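Local coordinates for protein alpha-tubulin N-acetyltransferase (Danio rerio, PDB 4H6U) that transfers an acetyl group from acetyl coenzyme A to alpha-tubulin, probably onto a lysine side chain as GNAT-fold enzymes of this family do, at residues Val92-Val97 with Val119-Val124; Lys100-Leu105 with Gln177-Val182; Met152-Pro157 with Val182-Phe187. The protein carries 1 engineered substitution. All blocks are in the same frame, centred on the assembly; numbering follows the deposited sequence.

Contact 1 is the most central of the three: two long neighbouring strands of the mixed sheet, buried, joined by backbone hydrogen bonds and packed with aromatic and aliphatic groups. Contact 3 continues the same sheet toward its edge, where strand 153-155, paired on one side with 117-124, takes 181-182 on the other through a single bridge. Contact 2 lies farthest out and is partly buried; it ties the 177-182 segment, which shares V182 with contact 3, to the small hairpin of 102-105 and 111-114 by a side-chain amide and not by strand pairing. Contacts 1 and 3 both touch acetyl coenzyme A; contact 2 does not.

Contact 1: residues Val92-Val97 with Val119-Val124; sequences VGFLKV and VLAFYV. Engineered in segment 119-124: A121 (natural residue Asp). With ACO (acetyl coenzyme *a), chain C; PO4 (phosphate ion), chain E.
K96 O takes two N-H groups from the 119-124 strand, a firm bond from L120 N at 2.8 Å and a weak one from A121 N at 3.4 Å. Two residues thus face one, the classic beta bulge, and past it the antiparallel register slips so that V97 pairs with V119. K96 N answers to A121 O, while F94 and Y123 exchange a pair of backbone bonds. F94 CG sits between its backbone N and carbonyl carbon (chi1 62°), a placing from which the ring can lie against Y123 CB, 3.5 Å from F94 CZ. The CB of A121, an engineered residue (Asp in nature), meets the same ring at its edge. On the other face F122 is sandwiched: L95 CD1 covers one side of its ring, and CEP of acetyl coenzyme A lies over the centre of the opposite side. Y123 OH bonds to D10 of the second subunit. V124 N donates to O9P of the cofactor, a hydrogen bond modelled short. Strand 119-124 therefore offers the pantetheine arm a backbone N-H, as GNAT enzymes do, and in this protein also the F122 ring, which 92-97 backs with L95 CD1.

Contact 2: residues Lys100-Leu105 with Gln177-Val182; sequences KKLFLL and QVNNFV
Two hydrogen bonds carry the polar part, both made by the Q177 amide with the backbone of L105. L105 N donates a hydrogen bond to a lone pair of Q177 OE1 at 2.8 Å, almost straight at 176°, and Q177 NE2 returns a bond to L105 O at 2.7 Å, with the acceptor nearly in the amide plane. A side chain bent at chi2 (-62°) brings CD round to that backbone, and the pair of bonds fixes the rotation of the amide, whose NE2 also bonds to V175 O. One water adds a bridge, accepting from F103 N and from N179 ND2. Within its own segment N179 closes an Asx turn: its OD1 accepts from F181 N, the donor standing above the carbonyl plane. The L104 methyl CD2 lies beside both amides, near Q177 OE1 and N179 ND2. The apolar part is L102 against F181. L102 CD2 sits over one ring face, offset toward the rim and 3.5 Å from F181 CE1, with CD1 lying near CG and CD2 of the ring; the two side chains cross at about a right angle. Here the 102-105 and 111-114 hairpin is fastened to the turn that leads into edge strand 181-182 of the GNAT sheet.

Contact 3: residues Met152-Pro157 with Val182-Phe187; sequences MAYDRP and VVFAGF. With ACO (acetyl coenzyme *a), chain C.
Y154 and V182 face each other as an antiparallel hydrogen-bonded pair, and the contact is tightest around them. Y154 N gives to V182 O at 2.8 Å, and V182 N gives to Y154 O at 2.7 Å, the donor lying 19° out of the plane of the Y154 carbonyl. V182 O is used again: A153 CA approaches it at 3.4 Å in a CA-H...O contact, and the Y154 ring turns its edge to the same oxygen. With chi1 at -60°, Y154 CG stands beside the backbone N, and from there the ring brings CD2 to V182 O and to F184 CE2, the two side chains crossing at about a right angle. The Y154 hydroxyl is held by P149 O, and F138 of helix 133-145 packs on the same residue. Beside the pair, A153 CB touches V183 CG1 at 3.7 Å.

Beyond the bridge direct backbone pairing ends, but the contact stays buried: a water donates to M152 O at 2.6 Å and accepts from F184 N, and F187 CD1, past a 3-10 turn closed by F187 N to F184 O, comes against M152 O.

The loose side is at the other end. P157 CG reaches V182 CG2 at 3.9 Å, a plain apolar touch, and R156 is solvent-exposed; D155 OD1 lies over its guanidinium, a salt bridge by charge alone, with no N-H pointing at the oxygen.

D155 O also approaches the acetyl CH3 of the cofactor, and P157 CA its sulfur. Strands 117-124 and 153-155 pair at V119 and then part, with the acetyl-pantetheine arm between L120-V124 and D155-P157, consistent with the splayed-strand cofactor site of GNAT enzymes.

Contact 1: residues Val92-Val97 with Val119-Val124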
loop_
_atom_site.group_PDB
_atom_site.type_symbol
_atom_site.label_atom_id
_atom_site.label_comp_id
_atom_site.label_asym_id
_atom_site.label_seq_id
_atom_site.Cartn_x
_atom_site.Cartn_y
_atom_site.Cartn_z
ATOM N N VAL A 92 0.972 16.471 -3.957
ATOM C CA VAL A 92 1.393 16.751 -5.330
ATOM C C VAL A 92 2.166 15.581 -5.951
ATOM O O VAL A 92 2.399 15.563 -7.154
ATOM C CB VAL A 92 2.230 18.003 -5.399
ATOM C CG1 VAL A 92 1.389 19.174 -4.956
ATOM C CG2 VAL A 92 3.478 17.854 -4.555
ATOM N N GLY A 93 2.587 14.625 -5.119
ATOM C CA GLY A 93 3.244 13.440 -5.607
ATOM C C GLY A 93 3.291 12.287 -4.604
ATOM O O GLY A 93 3.052 12.476 -3.422
ATOM N N PHE A 94 3.522 11.077 -5.103
ATOM C CA PHE A 94 3.752 9.923 -4.247
ATOM C C PHE A 94 4.895 9.033 -4.749
ATOM O O PHE A 94 5.212 8.991 -5.919
ATOM C CB PHE A 94 2.477 9.082 -4.060
ATOM C CG PHE A 94 1.918 8.469 -5.334
ATOM C CD1 PHE A 94 2.541 7.402 -5.947
ATOM C CD2 PHE A 94 0.718 8.906 -5.856
ATOM C CE1 PHE A 94 2.016 6.821 -7.102
ATOM C CE2 PHE A 94 0.171 8.334 -7.015
ATOM C CZ PHE A 94 0.819 7.297 -7.643
ATOM N N LEU A 95 5.511 8.329 -3.817
ATOM C CA LEU A 95 6.604 7.451 -4.120
ATOM C C LEU A 95 6.452 6.250 -3.211
ATOM O O LEU A 95 6.377 6.370 -1.975
ATOM C CB LEU A 95 7.934 8.158 -3.869
ATOM C CG LEU A 95 9.227 7.373 -3.908
ATOM C CD1 LEU A 95 9.400 6.857 -5.325
ATOM C CD2 LEU A 95 10.454 8.258 -3.485
ATOM N N LYS A 96 6.456 5.082 -3.826
ATOM C CA LYS A 96 6.312 3.846 -3.071
ATOM C C LYS A 96 7.533 2.950 -3.284
ATOM O O LYS A 96 7.971 2.696 -4.423
ATOM C CB LYS A 96 5.040 3.121 -3.522
ATOM C CG LYS A 96 4.653 1.884 -2.695
ATOM C CD LYS A 96 3.407 1.259 -3.326
ATOM C CE LYS A 96 3.013 -0.060 -2.785
ATOM N NZ LYS A 96 1.709 -0.443 -3.409
ATOM N N VAL A 97 8.134 2.536 -2.179
ATOM C CA VAL A 97 9.254 1.618 -2.252
ATOM C C VAL A 97 8.978 0.418 -1.433
ATOM O O VAL A 97 8.081 0.433 -0.583
ATOM C CB VAL A 97 10.573 2.236 -1.758
ATOM C CG1 VAL A 97 10.984 3.364 -2.655
ATOM C CG2 VAL A 97 10.425 2.684 -0.318
ATOM N N VAL A 119 11.800 0.599 -6.279
ATOM C CA VAL A 119 10.764 1.592 -6.512
ATOM C C VAL A 119 9.606 0.908 -7.209
ATOM O O VAL A 119 9.810 0.249 -8.227
ATOM C CB VAL A 119 11.245 2.781 -7.356
ATOM C CG1 VAL A 119 10.082 3.763 -7.566
ATOM C CG2 VAL A 119 12.421 3.448 -6.686
ATOM N N LEU A 120 8.417 1.014 -6.619
ATOM C CA LEU A 120 7.203 0.343 -7.113
ATOM C C LEU A 120 6.222 1.309 -7.782
ATOM O O LEU A 120 5.445 0.914 -8.634
ATOM C CB LEU A 120 6.529 -0.407 -5.950
ATOM C CG LEU A 120 7.468 -1.407 -5.251
ATOM C CD1 LEU A 120 6.900 -2.026 -3.995
ATOM C CD2 LEU A 120 7.845 -2.481 -6.210
ATOM N N ALA A 121 6.178 2.556 -7.321
ATOM C CA ALA A 121 5.287 3.558 -7.921
ATOM C C ALA A 121 5.844 4.941 -7.646
ATOM O O ALA A 121 6.391 5.203 -6.561
ATOM C CB ALA A 121 3.874 3.428 -7.374
ATOM N N PHE A 122 5.728 5.807 -8.640
ATOM C CA PHE A 122 6.289 7.148 -8.569
ATOM C C PHE A 122 5.455 8.076 -9.483
ATOM O O PHE A 122 5.279 7.788 -10.662
ATOM C CB PHE A 122 7.742 7.120 -9.017
ATOM C CG PHE A 122 8.518 8.342 -8.632
ATOM C CD1 PHE A 122 8.076 9.188 -7.621
ATOM C CD2 PHE A 122 9.687 8.652 -9.281
ATOM C CE1 PHE A 122 8.795 10.309 -7.270
ATOM C CE2 PHE A 122 10.407 9.781 -8.949
ATOM C CZ PHE A 122 9.968 10.599 -7.928
ATOM N N TYR A 123 4.843 9.105 -8.909
ATOM C CA TYR A 123 3.977 9.994 -9.666
ATOM C C TYR A 123 3.881 11.369 -9.047
ATOM O O TYR A 123 3.750 11.509 -7.829
ATOM C CB TYR A 123 2.572 9.428 -9.822
ATOM C CG TYR A 123 1.726 10.209 -10.801
ATOM C CD1 TYR A 123 1.956 10.126 -12.160
ATOM C CD2 TYR A 123 0.717 11.065 -10.363
ATOM C CE1 TYR A 123 1.193 10.844 -13.065
ATOM C CE2 TYR A 123 -0.052 11.791 -11.270
ATOM C CZ TYR A 123 0.211 11.680 -12.621
ATOM O OH TYR A 123 -0.523 12.371 -13.543
ATOM N N VAL A 124 3.965 12.379 -9.905
ATOM C CA VAL A 124 3.717 13.770 -9.534
ATOM C C VAL A 124 2.568 14.224 -10.405
ATOM O O VAL A 124 2.550 13.926 -11.592
ATOM C CB VAL A 124 4.939 14.637 -9.787
ATOM C CG1 VAL A 124 4.559 16.162 -9.732
ATOM C CG2 VAL A 124 6.015 14.300 -8.800
HETATM N N1A ACO C . 9.343 14.154 -20.371
HETATM C C2A ACO C . 10.623 13.726 -20.087
HETATM N N3A ACO C . 11.222 13.731 -18.914
HETATM C C4A ACO C . 10.471 14.278 -17.865
HETATM C C5A ACO C . 9.163 14.782 -18.019
HETATM C C6A ACO C . 8.617 14.690 -19.347
HETATM N N6A ACO C . 7.374 15.112 -19.688
HETATM N N7A ACO C . 8.711 15.254 -16.752
HETATM C C8A ACO C . 9.761 15.054 -15.871
HETATM N N9A ACO C . 10.843 14.465 -16.555
HETATM C C1B ACO C . 12.156 14.053 -16.118
HETATM C C2B ACO C . 13.279 14.710 -16.907
HETATM O O2B ACO C . 14.493 14.026 -16.757
HETATM C C3B ACO C . 13.359 16.058 -16.070
HETATM O O3B ACO C . 14.492 16.687 -16.201
HETATM P P3B ACO C . 14.465 18.009 -17.478
HETATM O O7A ACO C . 15.871 18.464 -17.232
HETATM O O8A ACO C . 14.222 17.149 -18.694
HETATM O O9A ACO C . 13.337 18.885 -17.035
HETATM C C4B ACO C . 13.181 15.556 -14.665
HETATM O O4B ACO C . 12.317 14.380 -14.758
HETATM C C5B ACO C . 12.582 16.674 -13.809
HETATM O O5B ACO C . 12.904 16.580 -12.473
HETATM P P1A ACO C . 11.668 16.777 -11.373
HETATM O O1A ACO C . 12.344 16.639 -10.057
HETATM O O2A ACO C . 10.815 17.971 -11.751
HETATM O O3A ACO C . 10.746 15.408 -11.581
HETATM P P2A ACO C . 9.180 15.432 -11.551
HETATM O O4A ACO C . 8.597 15.980 -10.293
HETATM O O5A ACO C . 8.515 15.701 -12.855
HETATM O O6A ACO C . 8.828 13.666 -11.221
HETATM C CBP ACO C . 8.238 11.681 -12.360
HETATM C CCP ACO C . 9.337 12.692 -12.052
HETATM C CDP ACO C . 8.719 10.574 -13.310
HETATM C CEP ACO C . 7.687 11.067 -11.036
HETATM C CAP ACO C . 7.087 12.509 -13.017
HETATM O OAP ACO C . 7.436 13.137 -14.233
HETATM C C9P ACO C . 5.738 11.733 -13.070
HETATM O O9P ACO C . 5.108 11.618 -12.045
HETATM N N8P ACO C . 5.113 11.074 -14.075
HETATM C C7P ACO C . 5.427 10.889 -15.409
HETATM C C6P ACO C . 4.615 9.648 -16.034
HETATM C C5P ACO C . 4.410 8.365 -15.137
HETATM O O5P ACO C . 3.398 7.653 -15.247
HETATM N N4P ACO C . 5.424 8.012 -14.185
HETATM C C3P ACO C . 5.413 6.796 -13.262
HETATM C C2P ACO C . 6.791 6.106 -12.876
HETATM S S1P ACO C . 7.116 4.208 -13.215
HETATM C C ACO C . 7.063 3.414 -11.604
HETATM O O ACO C . 6.479 3.977 -10.757
HETATM C CH3 ACO C . 8.273 2.606 -11.194
HETATM P P PO4 E . 0.896 -2.880 -1.085
HETATM O O1 PO4 E . -0.467 -2.230 -1.096
HETATM O O2 PO4 E . 0.805 -4.346 -0.707
HETATM O O3 PO4 E . 1.522 -2.875 -2.459
HETATM O O4 PO4 E . 1.728 -2.083 -0.096
#

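Contact 2: residues Lys100-Leu105 with Gln177-Val182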
loop_
_atom_site.group_PDB
_atom_site.type_symbol
_atom_site.label_atom_id
_atom_site.label_comp_id
_atom_site.label_asym_id
_atom_site.label_seq_id
_atom_site.Cartn_x
_atom_site.Cartn_y
_atom_site.Cartn_z
ATOM N N LYS A 100 11.930 -6.488 -2.260
ATOM C CA LYS A 100 11.394 -7.557 -3.081
ATOM C C LYS A 100 12.508 -8.578 -3.331
ATOM O O LYS A 100 13.647 -8.207 -3.610
ATOM C CB LYS A 100 10.941 -6.987 -4.423
ATOM C CG LYS A 100 9.554 -7.368 -4.902
ATOM C CD LYS A 100 8.437 -6.596 -4.224
ATOM C CE LYS A 100 7.133 -7.062 -4.828
ATOM N NZ LYS A 100 5.918 -6.488 -4.201
ATOM N N LYS A 101 12.205 -9.858 -3.203
ATOM C CA LYS A 101 13.169 -10.883 -3.562
ATOM C C LYS A 101 13.149 -11.000 -5.089
ATOM O O LYS A 101 12.092 -11.235 -5.683
ATOM C CB LYS A 101 12.821 -12.224 -2.898
ATOM N N LEU A 102 14.304 -10.778 -5.710
ATOM C CA LEU A 102 14.448 -10.817 -7.166
ATOM C C LEU A 102 15.507 -11.823 -7.586
ATOM O O LEU A 102 16.520 -12.009 -6.903
ATOM C CB LEU A 102 14.835 -9.454 -7.715
ATOM C CG LEU A 102 13.834 -8.323 -7.575
ATOM C CD1 LEU A 102 14.451 -7.043 -8.105
ATOM C CD2 LEU A 102 12.545 -8.630 -8.296
ATOM N N PHE A 103 15.255 -12.470 -8.718
ATOM C CA PHE A 103 16.248 -13.319 -9.375
ATOM C C PHE A 103 16.817 -12.541 -10.527
ATOM O O PHE A 103 16.161 -12.357 -11.551
ATOM C CB PHE A 103 15.597 -14.595 -9.892
ATOM C CG PHE A 103 15.075 -15.451 -8.810
ATOM C CD1 PHE A 103 15.803 -16.543 -8.372
ATOM C CD2 PHE A 103 13.874 -15.140 -8.179
ATOM C CE1 PHE A 103 15.327 -17.356 -7.341
ATOM C CE2 PHE A 103 13.385 -15.950 -7.138
ATOM C CZ PHE A 103 14.116 -17.057 -6.724
ATOM N N LEU A 104 18.024 -12.046 -10.355
ATOM C CA LEU A 104 18.562 -11.117 -11.332
ATOM C C LEU A 104 19.699 -11.733 -12.109
ATOM O O LEU A 104 20.326 -12.678 -11.654
ATOM C CB LEU A 104 19.104 -9.884 -10.633
ATOM C CG LEU A 104 18.143 -8.973 -9.887
ATOM C CD1 LEU A 104 18.965 -7.897 -9.171
ATOM C CD2 LEU A 104 17.092 -8.349 -10.804
ATOM N N LEU A 105 19.973 -11.163 -13.273
ATOM C CA LEU A 105 21.158 -11.493 -14.040
ATOM C C LEU A 105 22.205 -10.419 -13.807
ATOM O O LEU A 105 21.870 -9.248 -13.713
ATOM C CB LEU A 105 20.818 -11.570 -15.536
ATOM C CG LEU A 105 19.726 -12.575 -15.907
ATOM C CD1 LEU A 105 19.514 -12.574 -17.403
ATOM C CD2 LEU A 105 20.091 -13.976 -15.403
ATOM N N GLN A 177 17.849 -7.343 -17.941
ATOM C CA GLN A 177 17.142 -8.340 -17.158
ATOM C C GLN A 177 16.029 -8.931 -17.982
ATOM O O GLN A 177 15.704 -8.418 -19.041
ATOM C CB GLN A 177 16.543 -7.694 -15.914
ATOM C CG GLN A 177 17.549 -7.031 -15.056
ATOM C CD GLN A 177 18.562 -8.015 -14.533
ATOM O OE1 GLN A 177 18.213 -9.144 -14.189
ATOM N NE2 GLN A 177 19.813 -7.580 -14.415
ATOM N N VAL A 178 15.429 -10.007 -17.500
ATOM C CA VAL A 178 14.266 -10.570 -18.185
ATOM C C VAL A 178 13.042 -10.559 -17.281
ATOM O O VAL A 178 11.988 -11.030 -17.662
ATOM C CB VAL A 178 14.515 -12.012 -18.664
ATOM C CG1 VAL A 178 15.596 -12.023 -19.729
ATOM C CG2 VAL A 178 14.867 -12.928 -17.461
ATOM N N ASN A 179 13.162 -9.971 -16.107
ATOM C CA ASN A 179 12.075 -10.002 -15.149
ATOM C C ASN A 179 11.352 -8.666 -14.905
ATOM O O ASN A 179 10.714 -8.515 -13.860
ATOM C CB ASN A 179 12.614 -10.500 -13.818
ATOM C CG ASN A 179 13.419 -9.452 -13.115
ATOM O OD1 ASN A 179 13.781 -8.417 -13.701
ATOM N ND2 ASN A 179 13.718 -9.700 -11.849
ATOM N N ASN A 180 11.434 -7.709 -15.839
ATOM C CA ASN A 180 10.683 -6.432 -15.720
ATOM C C ASN A 180 11.211 -5.395 -14.734
ATOM O O ASN A 180 10.606 -4.331 -14.586
ATOM C CB ASN A 180 9.224 -6.682 -15.335
ATOM C CG ASN A 180 8.457 -7.402 -16.402
ATOM O OD1 ASN A 180 7.673 -8.300 -16.101
ATOM N ND2 ASN A 180 8.657 -7.014 -17.657
ATOM N N PHE A 181 12.279 -5.724 -14.029
ATOM C CA PHE A 181 12.926 -4.768 -13.145
ATOM C C PHE A 181 14.145 -4.255 -13.862
ATOM O O PHE A 181 14.745 -4.945 -14.697
ATOM C CB PHE A 181 13.314 -5.392 -11.793
ATOM C CG PHE A 181 12.156 -5.586 -10.861
ATOM C CD1 PHE A 181 11.275 -6.623 -11.043
ATOM C CD2 PHE A 181 11.939 -4.712 -9.814
ATOM C CE1 PHE A 181 10.197 -6.805 -10.164
ATOM C CE2 PHE A 181 10.879 -4.881 -8.964
ATOM C CZ PHE A 181 10.014 -5.926 -9.127
ATOM N N VAL A 182 14.462 -3.003 -13.563
ATOM C CA VAL A 182 15.632 -2.367 -14.095
ATOM C C VAL A 182 16.653 -2.119 -12.964
ATOM O O VAL A 182 16.306 -1.685 -11.857
ATOM C CB VAL A 182 15.266 -1.057 -14.777
ATOM C CG1 VAL A 182 16.530 -0.306 -15.176
ATOM C CG2 VAL A 182 14.406 -1.339 -15.975
HETATM O O HOH W 1 12.639 -12.074 -9.998
#

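Contact 3: residues Met152-Pro157 with Val182-Phe187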
loop_
_atom_site.group_PDB
_atom_site.type_symbol
_atom_site.label_atom_id
_atom_site.label_comp_id
_atom_site.label_asym_id
_atom_site.label_seq_id
_atom_site.Cartn_x
_atom_site.Cartn_y
_atom_site.Cartn_z
ATOM N N MET A 152 19.370 0.221 -5.801
ATOM C CA MET A 152 17.994 -0.238 -5.832
ATOM C C MET A 152 17.595 -0.744 -7.207
ATOM O O MET A 152 18.298 -0.536 -8.180
ATOM C CB MET A 152 17.051 0.865 -5.395
ATOM C CG MET A 152 16.963 1.987 -6.327
ATOM S SD MET A 152 15.651 3.096 -5.764
ATOM C CE MET A 152 16.078 3.261 -4.073
ATOM N N ALA A 153 16.477 -1.452 -7.248
ATOM C CA ALA A 153 15.871 -1.915 -8.487
ATOM C C ALA A 153 14.590 -1.121 -8.812
ATOM O O ALA A 153 13.941 -0.568 -7.924
ATOM C CB ALA A 153 15.535 -3.394 -8.371
ATOM N N TYR A 154 14.266 -1.030 -10.096
ATOM C CA TYR A 154 13.134 -0.232 -10.516
ATOM C C TYR A 154 12.134 -1.096 -11.278
ATOM O O TYR A 154 12.446 -1.702 -12.303
ATOM C CB TYR A 154 13.622 0.945 -11.361
ATOM C CG TYR A 154 14.562 1.838 -10.581
ATOM C CD1 TYR A 154 14.083 2.924 -9.849
ATOM C CD2 TYR A 154 15.932 1.561 -10.522
ATOM C CE1 TYR A 154 14.957 3.743 -9.120
ATOM C CE2 TYR A 154 16.803 2.361 -9.793
ATOM C CZ TYR A 154 16.308 3.445 -9.078
ATOM O OH TYR A 154 17.192 4.231 -8.368
ATOM N N ASP A 155 10.923 -1.183 -10.743
ATOM C CA ASP A 155 9.913 -2.061 -11.309
ATOM C C ASP A 155 9.168 -1.384 -12.480
ATOM O O ASP A 155 8.384 -0.458 -12.280
ATOM C CB ASP A 155 8.947 -2.404 -10.209
ATOM C CG ASP A 155 7.951 -3.443 -10.599
ATOM O OD1 ASP A 155 7.813 -3.803 -11.782
ATOM O OD2 ASP A 155 7.303 -3.926 -9.667
ATOM N N ARG A 156 9.390 -1.861 -13.706
ATOM C CA ARG A 156 8.654 -1.353 -14.860
ATOM C C ARG A 156 8.552 0.180 -14.913
ATOM O O ARG A 156 7.467 0.747 -15.022
ATOM C CB ARG A 156 7.253 -1.982 -14.939
ATOM C CG ARG A 156 7.267 -3.518 -15.037
ATOM C CD ARG A 156 5.859 -4.092 -15.134
ATOM N NE ARG A 156 5.087 -3.912 -13.911
ATOM C CZ ARG A 156 4.846 -4.862 -13.006
ATOM N NH1 ARG A 156 5.341 -6.092 -13.160
ATOM N NH2 ARG A 156 4.108 -4.572 -11.933
ATOM N N PRO A 157 9.690 0.865 -14.896
ATOM C CA PRO A 157 9.658 2.333 -14.810
ATOM C C PRO A 157 9.164 2.951 -16.111
ATOM O O PRO A 157 9.544 2.496 -17.198
ATOM C CB PRO A 157 11.119 2.707 -14.543
ATOM C CG PRO A 157 11.922 1.552 -15.100
ATOM C CD PRO A 157 11.054 0.332 -14.805
ATOM N N VAL A 182 14.462 -3.003 -13.563
ATOM C CA VAL A 182 15.632 -2.367 -14.095
ATOM C C VAL A 182 16.653 -2.119 -12.964
ATOM O O VAL A 182 16.306 -1.685 -11.857
ATOM C CB VAL A 182 15.266 -1.057 -14.777
ATOM C CG1 VAL A 182 16.530 -0.306 -15.176
ATOM C CG2 VAL A 182 14.406 -1.339 -15.975
ATOM N N VAL A 183 17.895 -2.468 -13.251
ATOM C CA VAL A 183 18.995 -2.236 -12.355
ATOM C C VAL A 183 20.178 -1.742 -13.164
ATOM O O VAL A 183 20.334 -2.084 -14.339
ATOM C CB VAL A 183 19.405 -3.500 -11.569
ATOM C CG1 VAL A 183 18.251 -4.015 -10.763
ATOM C CG2 VAL A 183 19.924 -4.535 -12.500
ATOM N N PHE A 184 20.987 -0.893 -12.541
ATOM C CA PHE A 184 22.104 -0.301 -13.250
ATOM C C PHE A 184 23.449 -0.878 -12.806
ATOM O O PHE A 184 23.541 -1.563 -11.792
ATOM C CB PHE A 184 22.073 1.206 -13.108
ATOM C CG PHE A 184 20.841 1.849 -13.695
ATOM C CD1 PHE A 184 20.854 2.376 -14.981
ATOM C CD2 PHE A 184 19.658 1.888 -12.956
ATOM C CE1 PHE A 184 19.710 2.991 -15.533
ATOM C CE2 PHE A 184 18.518 2.511 -13.454
ATOM C CZ PHE A 184 18.536 3.079 -14.773
ATOM N N ALA A 185 24.485 -0.572 -13.574
ATOM C CA ALA A 185 25.798 -1.176 -13.377
ATOM C C ALA A 185 26.247 -1.110 -11.908
ATOM O O ALA A 185 26.681 -2.121 -11.350
ATOM C CB ALA A 185 26.816 -0.518 -14.292
ATOM N N GLY A 186 26.074 0.060 -11.280
ATOM C CA GLY A 186 26.525 0.330 -9.928
ATOM C C GLY A 186 25.957 -0.604 -8.879
ATOM O O GLY A 186 26.471 -0.690 -7.766
ATOM N N PHE A 187 24.824 -1.210 -9.209
ATOM C CA PHE A 187 24.126 -2.153 -8.354
ATOM C C PHE A 187 25.047 -3.314 -7.949
ATOM O O PHE A 187 24.937 -3.861 -6.849
ATOM C CB PHE A 187 22.895 -2.656 -9.112
ATOM C CG PHE A 187 22.028 -3.596 -8.351
ATOM C CD1 PHE A 187 20.952 -3.096 -7.600
ATOM C CD2 PHE A 187 22.283 -4.960 -8.356
ATOM C CE1 PHE A 187 20.116 -3.936 -6.876
ATOM C CE2 PHE A 187 21.449 -5.850 -7.651
ATOM C CZ PHE A 187 20.367 -5.336 -6.881
HETATM N N1A ACO C . 9.343 14.154 -20.371
HETATM C C2A ACO C . 10.623 13.726 -20.087
HETATM N N3A ACO C . 11.222 13.731 -18.914
HETATM C C4A ACO C . 10.471 14.278 -17.865
HETATM C C5A ACO C . 9.163 14.782 -18.019
HETATM C C6A ACO C . 8.617 14.690 -19.347
HETATM N N6A ACO C . 7.374 15.112 -19.688
HETATM N N7A ACO C . 8.711 15.254 -16.752
HETATM C C8A ACO C . 9.761 15.054 -15.871
HETATM N N9A ACO C . 10.843 14.465 -16.555
HETATM C C1B ACO C . 12.156 14.053 -16.118
HETATM C C2B ACO C . 13.279 14.710 -16.907
HETATM O O2B ACO C . 14.493 14.026 -16.757
HETATM C C3B ACO C . 13.359 16.058 -16.070
HETATM O O3B ACO C . 14.492 16.687 -16.201
HETATM P P3B ACO C . 14.465 18.009 -17.478
HETATM O O7A ACO C . 15.871 18.464 -17.232
HETATM O O8A ACO C . 14.222 17.149 -18.694
HETATM O O9A ACO C . 13.337 18.885 -17.035
HETATM C C4B ACO C . 13.181 15.556 -14.665
HETATM O O4B ACO C . 12.317 14.380 -14.758
HETATM C C5B ACO C . 12.582 16.674 -13.809
HETATM O O5B ACO C . 12.904 16.580 -12.473
HETATM P P1A ACO C . 11.668 16.777 -11.373
HETATM O O1A ACO C . 12.344 16.639 -10.057
HETATM O O2A ACO C . 10.815 17.971 -11.751
HETATM O O3A ACO C . 10.746 15.408 -11.581
HETATM P P2A ACO C . 9.180 15.432 -11.551
HETATM O O4A ACO C . 8.597 15.980 -10.293
HETATM O O5A ACO C . 8.515 15.701 -12.855
HETATM O O6A ACO C . 8.828 13.666 -11.221
HETATM C CBP ACO C . 8.238 11.681 -12.360
HETATM C CCP ACO C . 9.337 12.692 -12.052
HETATM C CDP ACO C . 8.719 10.574 -13.310
HETATM C CEP ACO C . 7.687 11.067 -11.036
HETATM C CAP ACO C . 7.087 12.509 -13.017
HETATM O OAP ACO C . 7.436 13.137 -14.233
HETATM C C9P ACO C . 5.738 11.733 -13.070
HETATM O O9P ACO C . 5.108 11.618 -12.045
HETATM N N8P ACO C . 5.113 11.074 -14.075
HETATM C C7P ACO C . 5.427 10.889 -15.409
HETATM C C6P ACO C . 4.615 9.648 -16.034
HETATM C C5P ACO C . 4.410 8.365 -15.137
HETATM O O5P ACO C . 3.398 7.653 -15.247
HETATM N N4P ACO C . 5.424 8.012 -14.185
HETATM C C3P ACO C . 5.413 6.796 -13.262
HETATM C C2P ACO C . 6.791 6.106 -12.876
HETATM S S1P ACO C . 7.116 4.208 -13.215
HETATM C C ACO C . 7.063 3.414 -11.604
HETATM O O ACO C . 6.479 3.977 -10.757
HETATM C CH3 ACO C . 8.273 2.606 -11.194
HETATM O O HOH W 2 20.220 -0.041 -9.858
#